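Local coordinates for protein 1,3,6,8-tetrahydroxynaphthalene synthase (Streptomyces coelicolor, PDB 1U0M) that catalyses the iterative condensation of five malonyl-CoA units and the cyclisation of the resulting pentaketide to 1,3,6,8-tetrahydroxynaphthalene, a precursor in melanin biosynthesis, at residues 19-30 against 50-61; 300-309 against 319-327. All blocks are in the same frame, centred on the assembly; numbering follows the deposited sequence.

Contact 1 (19-30 against 50-61); sequences VPEHVITMEETL and IENTGVRTRHIV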
loop_
_atom_site.group_PDB
_atom_site.type_symbol
_atom_site.label_atom_id
_atom_site.label_comp_id
_atom_site.label_asym_id
_atom_site.label_seq_id
_atom_site.Cartn_x
_atom_site.Cartn_y
_atom_site.Cartn_z
ATOM N N VAL A 19 -22.612 6.199 -2.300
ATOM C CA VAL A 19 -22.035 7.517 -2.009
ATOM C C VAL A 19 -22.789 8.162 -0.849
ATOM O O VAL A 19 -23.941 7.840 -0.610
ATOM C CB VAL A 19 -22.087 8.475 -3.244
ATOM C CG1 VAL A 19 -21.218 7.933 -4.378
ATOM C CG2 VAL A 19 -23.508 8.652 -3.707
ATOM N N PRO A 20 -22.140 9.074 -0.106
ATOM C CA PRO A 20 -22.774 9.748 1.039
ATOM C C PRO A 20 -23.979 10.602 0.674
ATOM O O PRO A 20 -24.133 11.021 -0.471
ATOM C CB PRO A 20 -21.630 10.554 1.648
ATOM C CG PRO A 20 -20.777 10.875 0.442
ATOM C CD PRO A 20 -20.763 9.554 -0.305
ATOM N N GLU A 21 -24.817 10.880 1.667
ATOM C CA GLU A 21 -26.050 11.620 1.443
ATOM C C GLU A 21 -25.989 13.127 1.242
ATOM O O GLU A 21 -26.960 13.725 0.782
ATOM C CB GLU A 21 -27.050 11.295 2.560
ATOM C CG GLU A 21 -26.575 11.576 3.977
ATOM C CD GLU A 21 -25.369 10.741 4.387
ATOM O OE1 GLU A 21 -25.285 9.555 3.994
ATOM O OE2 GLU A 21 -24.508 11.273 5.118
ATOM N N HIS A 22 -24.872 13.752 1.585
ATOM C CA HIS A 22 -24.748 15.193 1.417
ATOM C C HIS A 22 -24.346 15.498 -0.036
ATOM O O HIS A 22 -23.347 14.991 -0.538
ATOM C CB HIS A 22 -23.727 15.712 2.416
ATOM C CG HIS A 22 -24.035 15.327 3.831
ATOM N ND1 HIS A 22 -25.147 15.792 4.502
ATOM C CD2 HIS A 22 -23.383 14.517 4.699
ATOM C CE1 HIS A 22 -25.164 15.288 5.723
ATOM N NE2 HIS A 22 -24.104 14.511 5.868
ATOM N N VAL A 23 -25.144 16.311 -0.715
ATOM C CA VAL A 23 -24.887 16.631 -2.114
ATOM C C VAL A 23 -24.524 18.077 -2.364
ATOM O O VAL A 23 -25.108 18.979 -1.779
ATOM C CB VAL A 23 -26.132 16.336 -2.989
ATOM C CG1 VAL A 23 -25.866 16.750 -4.430
ATOM C CG2 VAL A 23 -26.490 14.862 -2.922
ATOM N N ILE A 24 -23.552 18.297 -3.239
ATOM C CA ILE A 24 -23.184 19.653 -3.605
ATOM C C ILE A 24 -23.280 19.748 -5.129
ATOM O O ILE A 24 -22.677 18.949 -5.870
ATOM C CB ILE A 24 -21.767 20.061 -3.101
ATOM C CG1 ILE A 24 -21.480 21.504 -3.530
ATOM C CG2 ILE A 24 -20.716 19.096 -3.594
ATOM C CD1 ILE A 24 -20.220 22.115 -2.939
ATOM N N THR A 25 -24.090 20.706 -5.575
ATOM C CA THR A 25 -24.323 20.940 -6.992
ATOM C C THR A 25 -23.262 21.847 -7.605
ATOM O O THR A 25 -22.488 22.502 -6.905
ATOM C CB THR A 25 -25.667 21.634 -7.229
ATOM O OG1 THR A 25 -25.597 22.951 -6.668
ATOM C CG2 THR A 25 -26.820 20.860 -6.569
ATOM N N MET A 26 -23.250 21.873 -8.927
ATOM C CA MET A 26 -22.337 22.705 -9.690
ATOM C C MET A 26 -22.515 24.157 -9.278
ATOM O O MET A 26 -21.551 24.862 -8.993
ATOM C CB MET A 26 -22.666 22.577 -11.174
ATOM C CG MET A 26 -22.021 23.624 -12.056
ATOM S SD MET A 26 -20.363 23.166 -12.436
ATOM C CE MET A 26 -19.530 23.616 -10.970
ATOM N N GLU A 27 -23.770 24.589 -9.269
ATOM C CA GLU A 27 -24.130 25.954 -8.924
ATOM C C GLU A 27 -23.585 26.344 -7.563
ATOM O O GLU A 27 -22.983 27.404 -7.415
ATOM C CB GLU A 27 -25.657 26.122 -8.933
ATOM C CG GLU A 27 -26.107 27.453 -9.536
ATOM C CD GLU A 27 -27.371 28.016 -8.895
ATOM O OE1 GLU A 27 -28.394 27.298 -8.847
ATOM O OE2 GLU A 27 -27.339 29.189 -8.444
ATOM N N GLU A 28 -23.808 25.482 -6.572
ATOM C CA GLU A 28 -23.338 25.729 -5.215
ATOM C C GLU A 28 -21.832 25.884 -5.175
ATOM O O GLU A 28 -21.311 26.778 -4.499
ATOM C CB GLU A 28 -23.734 24.582 -4.290
ATOM C CG GLU A 28 -25.220 24.441 -4.055
ATOM C CD GLU A 28 -25.549 23.088 -3.466
ATOM O OE1 GLU A 28 -24.888 22.696 -2.480
ATOM O OE2 GLU A 28 -26.463 22.416 -3.985
ATOM N N THR A 29 -21.141 25.002 -5.891
ATOM C CA THR A 29 -19.681 25.039 -5.939
ATOM C C THR A 29 -19.219 26.406 -6.405
ATOM O O THR A 29 -18.321 27.004 -5.806
ATOM C CB THR A 29 -19.097 23.974 -6.902
ATOM O OG1 THR A 29 -19.370 22.659 -6.402
ATOM C CG2 THR A 29 -17.597 24.142 -7.024
ATOM N N LEU A 30 -19.850 26.903 -7.471
ATOM C CA LEU A 30 -19.500 28.211 -8.023
ATOM C C LEU A 30 -19.732 29.327 -7.020
ATOM O O LEU A 30 -18.909 30.230 -6.907
ATOM C CB LEU A 30 -20.304 28.481 -9.302
ATOM C CG LEU A 30 -19.630 28.082 -10.624
ATOM C CD1 LEU A 30 -19.041 26.707 -10.504
ATOM C CD2 LEU A 30 -20.629 28.145 -11.773
ATOM N N ILE A 50 -14.025 25.085 -13.823
ATOM C CA ILE A 50 -14.879 24.219 -13.032
ATOM C C ILE A 50 -16.174 23.942 -13.774
ATOM O O ILE A 50 -16.553 22.790 -13.984
ATOM C CB ILE A 50 -15.191 24.861 -11.667
ATOM C CG1 ILE A 50 -13.915 24.897 -10.816
ATOM C CG2 ILE A 50 -16.279 24.064 -10.955
ATOM C CD1 ILE A 50 -14.067 25.616 -9.509
ATOM N N GLU A 51 -16.844 25.000 -14.208
ATOM C CA GLU A 51 -18.102 24.813 -14.901
ATOM C C GLU A 51 -18.005 23.931 -16.139
ATOM O O GLU A 51 -18.886 23.112 -16.383
ATOM C CB GLU A 51 -18.715 26.162 -15.267
ATOM C CG GLU A 51 -20.198 26.036 -15.535
ATOM C CD GLU A 51 -20.936 27.353 -15.498
ATOM O OE1 GLU A 51 -22.171 27.315 -15.324
ATOM O OE2 GLU A 51 -20.300 28.418 -15.647
ATOM N N ASN A 52 -16.935 24.091 -16.914
ATOM C CA ASN A 52 -16.735 23.300 -18.131
ATOM C C ASN A 52 -16.575 21.827 -17.842
ATOM O O ASN A 52 -16.762 20.980 -18.717
ATOM C CB ASN A 52 -15.499 23.783 -18.888
ATOM C CG ASN A 52 -15.758 25.048 -19.670
ATOM O OD1 ASN A 52 -14.831 25.640 -20.212
ATOM N ND2 ASN A 52 -17.023 25.470 -19.739
ATOM N N THR A 53 -16.207 21.528 -16.608
ATOM C CA THR A 53 -16.009 20.160 -16.180
ATOM C C THR A 53 -17.272 19.297 -16.351
ATOM O O THR A 53 -17.181 18.077 -16.518
ATOM C CB THR A 53 -15.521 20.165 -14.717
ATOM O OG1 THR A 53 -14.120 19.847 -14.681
ATOM C CG2 THR A 53 -16.306 19.213 -13.882
ATOM N N GLY A 54 -18.441 19.929 -16.330
ATOM C CA GLY A 54 -19.687 19.194 -16.488
ATOM C C GLY A 54 -20.098 18.356 -15.283
ATOM O O GLY A 54 -20.998 17.515 -15.383
ATOM N N VAL A 55 -19.429 18.558 -14.152
ATOM C CA VAL A 55 -19.766 17.826 -12.935
ATOM C C VAL A 55 -20.939 18.550 -12.279
ATOM O O VAL A 55 -20.763 19.591 -11.652
ATOM C CB VAL A 55 -18.559 17.776 -11.957
ATOM C CG1 VAL A 55 -19.011 17.322 -10.572
ATOM C CG2 VAL A 55 -17.515 16.806 -12.492
ATOM N N ARG A 56 -22.134 17.997 -12.425
ATOM C CA ARG A 56 -23.323 18.625 -11.867
ATOM C C ARG A 56 -23.518 18.392 -10.366
ATOM O O ARG A 56 -23.978 19.287 -9.652
ATOM C CB ARG A 56 -24.562 18.168 -12.627
ATOM C CG ARG A 56 -25.009 16.754 -12.312
ATOM C CD ARG A 56 -26.533 16.707 -12.227
ATOM N NE ARG A 56 -27.042 17.648 -11.222
ATOM C CZ ARG A 56 -28.333 17.909 -11.011
ATOM N NH1 ARG A 56 -29.266 17.304 -11.739
ATOM N NH2 ARG A 56 -28.689 18.770 -10.062
ATOM N N THR A 57 -23.174 17.198 -9.885
ATOM C CA THR A 57 -23.308 16.895 -8.461
ATOM C C THR A 57 -22.177 16.039 -7.921
ATOM O O THR A 57 -21.559 15.259 -8.644
ATOM C CB THR A 57 -24.606 16.138 -8.133
ATOM O OG1 THR A 57 -24.627 14.899 -8.849
ATOM C CG2 THR A 57 -25.801 16.959 -8.494
ATOM N N ARG A 58 -21.936 16.182 -6.626
ATOM C CA ARG A 58 -20.912 15.416 -5.944
ATOM C C ARG A 58 -21.467 15.084 -4.571
ATOM O O ARG A 58 -22.366 15.773 -4.088
ATOM C CB ARG A 58 -19.637 16.242 -5.799
ATOM C CG ARG A 58 -19.008 16.654 -7.108
ATOM C CD ARG A 58 -17.749 17.446 -6.872
ATOM N NE ARG A 58 -18.048 18.738 -6.273
ATOM C CZ ARG A 58 -17.155 19.471 -5.620
ATOM N NH1 ARG A 58 -15.918 19.026 -5.486
ATOM N NH2 ARG A 58 -17.499 20.645 -5.100
ATOM N N HIS A 59 -20.957 14.027 -3.948
ATOM C CA HIS A 59 -21.423 13.662 -2.616
ATOM C C HIS A 59 -20.263 13.729 -1.638
ATOM O O HIS A 59 -19.124 13.426 -1.994
ATOM C CB HIS A 59 -22.013 12.252 -2.597
ATOM C CG HIS A 59 -23.285 12.119 -3.371
ATOM N ND1 HIS A 59 -23.315 12.018 -4.744
ATOM C CD2 HIS A 59 -24.577 12.078 -2.963
ATOM C CE1 HIS A 59 -24.570 11.917 -5.150
ATOM N NE2 HIS A 59 -25.356 11.950 -4.089
ATOM N N ILE A 60 -20.551 14.156 -0.416
ATOM C CA ILE A 60 -19.529 14.240 0.618
ATOM C C ILE A 60 -20.065 13.594 1.904
ATOM O O ILE A 60 -21.275 13.572 2.139
ATOM C CB ILE A 60 -19.121 15.705 0.867
ATOM C CG1 ILE A 60 -20.354 16.547 1.181
ATOM C CG2 ILE A 60 -18.396 16.252 -0.362
ATOM C CD1 ILE A 60 -20.065 18.043 1.288
ATOM N N VAL A 61 -19.168 13.055 2.719
ATOM C CA VAL A 61 -19.588 12.385 3.937
ATOM C C VAL A 61 -20.078 13.308 5.056
ATOM O O VAL A 61 -20.855 12.877 5.905
ATOM C CB VAL A 61 -18.470 11.446 4.469
ATOM C CG1 VAL A 61 -18.340 10.229 3.548
ATOM C CG2 VAL A 61 -17.133 12.189 4.549
HETATM O O HOH W 1 -20.348 19.977 -7.114
#
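His22 to Thr25 pair with Thr57 to Ile60 as a two-stranded antiparallel sheet, a small element of its own beside the large mixed sheet of this thiolase-fold enzyme. Val23 and His59 form a non-hydrogen-bonded pair, their side chains side by side and pointing the same way. The His59 imidazole fills a hollow at the start of 19-30: Val19 CG2 sits over the centre of one ring face, 3.5 Å from its centroid, while Val23 CG2 comes within 3.3 Å of NE2. A serine in place of His59 would probably leave Val19 CG2 without the ring face it sits on and Val23 CG2 without its neighbour. On the other face of the sheet Ile24 CG2 rests on Arg58 CB. The Arg58 chain then bends at chi3 (-68°), bringing NH2 to a weak hydrogen bond with Thr29 OG1, while NH1 donates to Asn193 O and Phe196 O. Beyond the strands Met26, folded at chi2 and chi3, pushes its CE tightly against Ile50 CG2, 3.3 Å away, and Leu30 CD1 touches the same methyl. Between Ile24 and Arg58 one water is held three ways: it donates to Ile24 O, meets Thr29 OG1 at 2.9 Å, and accepts from Arg58 NE at 2.7 Å.

Contact 2 (300-309 against 319-327); sequences RFSRATLTEY and DALRRLFDE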
loop_
_atom_site.group_PDB
_atom_site.type_symbol
_atom_site.label_atom_id
_atom_site.label_comp_id
_atom_site.label_asym_id
_atom_site.label_seq_id
_atom_site.Cartn_x
_atom_site.Cartn_y
_atom_site.Cartn_z
ATOM N N ARG A 300 -18.742 6.637 -22.110
ATOM C CA ARG A 300 -20.031 7.137 -21.660
ATOM C C ARG A 300 -20.243 6.833 -20.182
ATOM O O ARG A 300 -20.823 7.638 -19.451
ATOM C CB ARG A 300 -21.154 6.496 -22.484
ATOM C CG ARG A 300 -22.555 6.813 -21.975
ATOM C CD ARG A 300 -23.661 6.288 -22.895
ATOM N NE ARG A 300 -23.758 4.828 -22.931
ATOM C CZ ARG A 300 -22.972 4.032 -23.653
ATOM N NH1 ARG A 300 -22.016 4.550 -24.412
ATOM N NH2 ARG A 300 -23.151 2.717 -23.618
ATOM N N PHE A 301 -19.768 5.667 -19.756
ATOM C CA PHE A 301 -19.912 5.220 -18.373
ATOM C C PHE A 301 -18.994 5.970 -17.418
ATOM O O PHE A 301 -19.394 6.329 -16.313
ATOM C CB PHE A 301 -19.648 3.715 -18.300
ATOM C CG PHE A 301 -20.617 2.901 -19.105
ATOM C CD1 PHE A 301 -21.881 2.601 -18.602
ATOM C CD2 PHE A 301 -20.293 2.482 -20.392
ATOM C CE1 PHE A 301 -22.806 1.901 -19.367
ATOM C CE2 PHE A 301 -21.212 1.781 -21.164
ATOM C CZ PHE A 301 -22.471 1.491 -20.648
ATOM N N SER A 302 -17.764 6.210 -17.852
ATOM C CA SER A 302 -16.809 6.936 -17.032
ATOM C C SER A 302 -17.346 8.345 -16.830
ATOM O O SER A 302 -17.494 8.816 -15.699
ATOM C CB SER A 302 -15.455 7.006 -17.740
ATOM O OG SER A 302 -15.067 5.733 -18.228
ATOM N N ARG A 303 -17.650 9.006 -17.942
ATOM C CA ARG A 303 -18.164 10.363 -17.904
ATOM C C ARG A 303 -19.439 10.461 -17.069
ATOM O O ARG A 303 -19.733 11.511 -16.500
ATOM C CB ARG A 303 -18.415 10.872 -19.328
ATOM C CG ARG A 303 -18.565 12.386 -19.411
ATOM C CD ARG A 303 -18.513 12.922 -20.845
ATOM N NE ARG A 303 -17.224 12.686 -21.496
ATOM C CZ ARG A 303 -16.894 11.562 -22.126
ATOM N NH1 ARG A 303 -17.762 10.561 -22.199
ATOM N NH2 ARG A 303 -15.691 11.436 -22.677
ATOM N N ALA A 304 -20.187 9.367 -16.987
ATOM C CA ALA A 304 -21.420 9.344 -16.207
ATOM C C ALA A 304 -21.122 9.403 -14.706
ATOM O O ALA A 304 -21.843 10.051 -13.940
ATOM C CB ALA A 304 -22.212 8.084 -16.527
ATOM N N THR A 305 -20.063 8.718 -14.282
ATOM C CA THR A 305 -19.681 8.711 -12.869
ATOM C C THR A 305 -19.233 10.109 -12.468
ATOM O O THR A 305 -19.604 10.622 -11.411
ATOM C CB THR A 305 -18.506 7.741 -12.602
ATOM O OG1 THR A 305 -18.886 6.417 -12.987
ATOM C CG2 THR A 305 -18.117 7.745 -11.123
ATOM N N LEU A 306 -18.438 10.733 -13.327
ATOM C CA LEU A 306 -17.916 12.059 -13.040
ATOM C C LEU A 306 -19.017 13.122 -13.022
ATOM O O LEU A 306 -18.984 14.049 -12.210
ATOM C CB LEU A 306 -16.828 12.411 -14.065
ATOM C CG LEU A 306 -15.754 11.337 -14.320
ATOM C CD1 LEU A 306 -14.768 11.838 -15.371
ATOM C CD2 LEU A 306 -15.021 10.997 -13.035
ATOM N N THR A 307 -20.000 12.968 -13.906
ATOM C CA THR A 307 -21.107 13.910 -14.010
ATOM C C THR A 307 -22.009 13.883 -12.783
ATOM O O THR A 307 -22.497 14.930 -12.336
ATOM C CB THR A 307 -21.969 13.622 -15.275
ATOM O OG1 THR A 307 -21.158 13.761 -16.447
ATOM C CG2 THR A 307 -23.118 14.599 -15.374
ATOM N N GLU A 308 -22.211 12.687 -12.237
ATOM C CA GLU A 308 -23.074 12.496 -11.074
ATOM C C GLU A 308 -22.357 12.384 -9.717
ATOM O O GLU A 308 -22.919 12.742 -8.681
ATOM C CB GLU A 308 -23.952 11.250 -11.289
ATOM C CG GLU A 308 -24.792 10.884 -10.080
ATOM C CD GLU A 308 -25.664 9.649 -10.280
ATOM O OE1 GLU A 308 -25.174 8.630 -10.818
ATOM O OE2 GLU A 308 -26.842 9.701 -9.870
ATOM N N TYR A 309 -21.124 11.899 -9.715
ATOM C CA TYR A 309 -20.399 11.723 -8.465
ATOM C C TYR A 309 -19.153 12.592 -8.381
ATOM O O TYR A 309 -18.680 12.920 -7.293
ATOM C CB TYR A 309 -20.001 10.245 -8.308
ATOM C CG TYR A 309 -21.170 9.284 -8.174
ATOM C CD1 TYR A 309 -21.008 7.918 -8.421
ATOM C CD2 TYR A 309 -22.430 9.733 -7.779
ATOM C CE1 TYR A 309 -22.073 7.024 -8.274
ATOM C CE2 TYR A 309 -23.500 8.854 -7.628
ATOM C CZ TYR A 309 -23.316 7.503 -7.876
ATOM O OH TYR A 309 -24.372 6.635 -7.717
ATOM N N ASP A 319 -17.284 2.135 -10.501
ATOM C CA ASP A 319 -18.622 2.682 -10.668
ATOM C C ASP A 319 -19.013 2.735 -12.143
ATOM O O ASP A 319 -20.189 2.626 -12.479
ATOM C CB ASP A 319 -18.703 4.072 -10.050
ATOM C CG ASP A 319 -20.072 4.689 -10.196
ATOM O OD1 ASP A 319 -20.337 5.326 -11.237
ATOM O OD2 ASP A 319 -20.890 4.524 -9.265
ATOM N N ALA A 320 -18.028 2.913 -13.019
ATOM C CA ALA A 320 -18.297 2.956 -14.452
ATOM C C ALA A 320 -18.816 1.577 -14.818
ATOM O O ALA A 320 -19.830 1.448 -15.500
ATOM C CB ALA A 320 -17.028 3.266 -15.229
ATOM N N LEU A 321 -18.118 0.545 -14.351
ATOM C CA LEU A 321 -18.535 -0.825 -14.604
ATOM C C LEU A 321 -19.935 -1.001 -14.062
ATOM O O LEU A 321 -20.824 -1.474 -14.763
ATOM C CB LEU A 321 -17.619 -1.822 -13.904
ATOM C CG LEU A 321 -16.473 -2.426 -14.709
ATOM C CD1 LEU A 321 -15.763 -3.459 -13.848
ATOM C CD2 LEU A 321 -17.008 -3.074 -15.979
ATOM N N ARG A 322 -20.130 -0.617 -12.807
ATOM C CA ARG A 322 -21.434 -0.743 -12.183
ATOM C C ARG A 322 -22.522 -0.162 -13.089
ATOM O O ARG A 322 -23.644 -0.667 -13.125
ATOM C CB ARG A 322 -21.436 -0.043 -10.817
ATOM C CG ARG A 322 -22.695 -0.272 -9.986
ATOM C CD ARG A 322 -23.749 0.781 -10.283
ATOM N NE ARG A 322 -23.432 2.059 -9.650
ATOM C CZ ARG A 322 -23.794 3.245 -10.129
ATOM N NH1 ARG A 322 -24.484 3.333 -11.257
ATOM N NH2 ARG A 322 -23.466 4.350 -9.480
ATOM N N ARG A 323 -22.191 0.890 -13.829
ATOM C CA ARG A 323 -23.161 1.512 -14.724
ATOM C C ARG A 323 -23.286 0.740 -16.032
ATOM O O ARG A 323 -24.299 0.837 -16.730
ATOM C CB ARG A 323 -22.767 2.961 -15.014
ATOM C CG ARG A 323 -22.938 3.895 -13.831
ATOM C CD ARG A 323 -22.240 5.216 -14.077
ATOM N NE ARG A 323 -22.139 5.999 -12.852
ATOM C CZ ARG A 323 -23.079 6.824 -12.410
ATOM N NH1 ARG A 323 -24.200 6.985 -13.099
ATOM N NH2 ARG A 323 -22.904 7.482 -11.271
ATOM N N LEU A 324 -22.250 -0.022 -16.358
ATOM C CA LEU A 324 -22.246 -0.815 -17.576
ATOM C C LEU A 324 -23.087 -2.063 -17.354
ATOM O O LEU A 324 -23.554 -2.690 -18.304
ATOM C CB LEU A 324 -20.812 -1.188 -17.949
ATOM C CG LEU A 324 -20.591 -1.960 -19.249
ATOM C CD1 LEU A 324 -19.171 -1.733 -19.724
ATOM C CD2 LEU A 324 -20.867 -3.438 -19.032
ATOM N N PHE A 325 -23.276 -2.410 -16.087
ATOM C CA PHE A 325 -24.081 -3.563 -15.716
ATOM C C PHE A 325 -25.555 -3.189 -15.742
ATOM O O PHE A 325 -26.376 -3.930 -16.279
ATOM C CB PHE A 325 -23.720 -4.052 -14.309
ATOM C CG PHE A 325 -22.544 -4.980 -14.266
ATOM C CD1 PHE A 325 -21.309 -4.587 -14.767
ATOM C CD2 PHE A 325 -22.668 -6.250 -13.713
ATOM C CE1 PHE A 325 -20.216 -5.442 -14.716
ATOM C CE2 PHE A 325 -21.581 -7.114 -13.657
ATOM C CZ PHE A 325 -20.352 -6.711 -14.159
ATOM N N ASP A 326 -25.889 -2.041 -15.156
ATOM C CA ASP A 326 -27.278 -1.588 -15.109
ATOM C C ASP A 326 -27.881 -1.432 -16.496
ATOM O O ASP A 326 -29.050 -1.749 -16.708
ATOM C CB ASP A 326 -27.390 -0.274 -14.341
ATOM C CG ASP A 326 -26.845 -0.381 -12.933
ATOM O OD1 ASP A 326 -27.161 -1.373 -12.239
ATOM O OD2 ASP A 326 -26.104 0.536 -12.521
ATOM N N GLU A 327 -27.094 -0.915 -17.431
ATOM C CA GLU A 327 -27.566 -0.780 -18.798
ATOM C C GLU A 327 -27.376 -2.164 -19.370
ATOM O O GLU A 327 -28.010 -2.553 -20.346
ATOM C CB GLU A 327 -26.714 0.206 -19.582
ATOM C CG GLU A 327 -26.999 0.189 -21.070
ATOM C CD GLU A 327 -26.089 1.114 -21.838
ATOM O OE1 GLU A 327 -26.111 2.331 -21.554
ATOM O OE2 GLU A 327 -25.356 0.626 -22.724
#
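Arg323 packs against helix 300-308 as a knob among Phe301, Ala304, Thr305 and Glu308, and several of the polar bonds gather round its guanidinium. Among the ionic contacts, NH1 and NH2 both grip Glu308 OE1, NH2 at 2.6 Å on the anti lone pair and NH1 nearly along the C-O axis. The extended chain, straight from CG to NE, carries the group this far, and NE donates back to Asp319 OD1 of its own helix. With these two anchors lying close to its plane, the guanidinium is probably fixed in rotation. Asp319 OD2 also bridges to Arg322 NH2. At the far end Arg300 NH2 reaches Glu327 OE2 at 3.2 Å on the syn lone pair, the two flat groups only 8° from coplanar. One hydrogen bond from a hydroxyl joins the helices: Thr305 OG1 donates to the anti lone pair of Asp319 OD1 at 2.5 Å. Aromatic contacts come next. Arg323 NH2 lies over a face of Tyr309, toward the rim, in an off-centre cation-pi contact, and Leu324 CB stands over the centre of the Phe301 ring, 4.0 Å from the centroid. The apolar remainder is Phe301 CB against Ala320 CB; Phe301, Ala320 and Leu324 also touch Ile276 of strand 276-278. Together these make a steep helix-helix crossing, axes 8.2 Å apart at 114°, stitched by a salt-bridge network in the C-terminal half of the thiolase fold.

Overall arrangement
From the N terminus the chain runs through strand 11-18 of the large mixed sheet and into contact 1, where strand 57-60 returns to 22-25 and closes a mostly helical loop. Contact 2 follows much later and closes a shorter one, joining helix 300-308 to helix 315-326. The two are in series, neither nesting nor crossing, and belong to the N-terminal and C-terminal halves of the synthase respectively. Their centres are 16 Å apart, yet they meet: Thr57 OG1 lies 2.8 Å from Glu308 O and Arg56 N 3.1 Å from Thr307 O, both probable hydrogen bonds. Val19 touching Tyr309 adds a further tie between the loop leading into the small sheet and the residue just after helix 300-308.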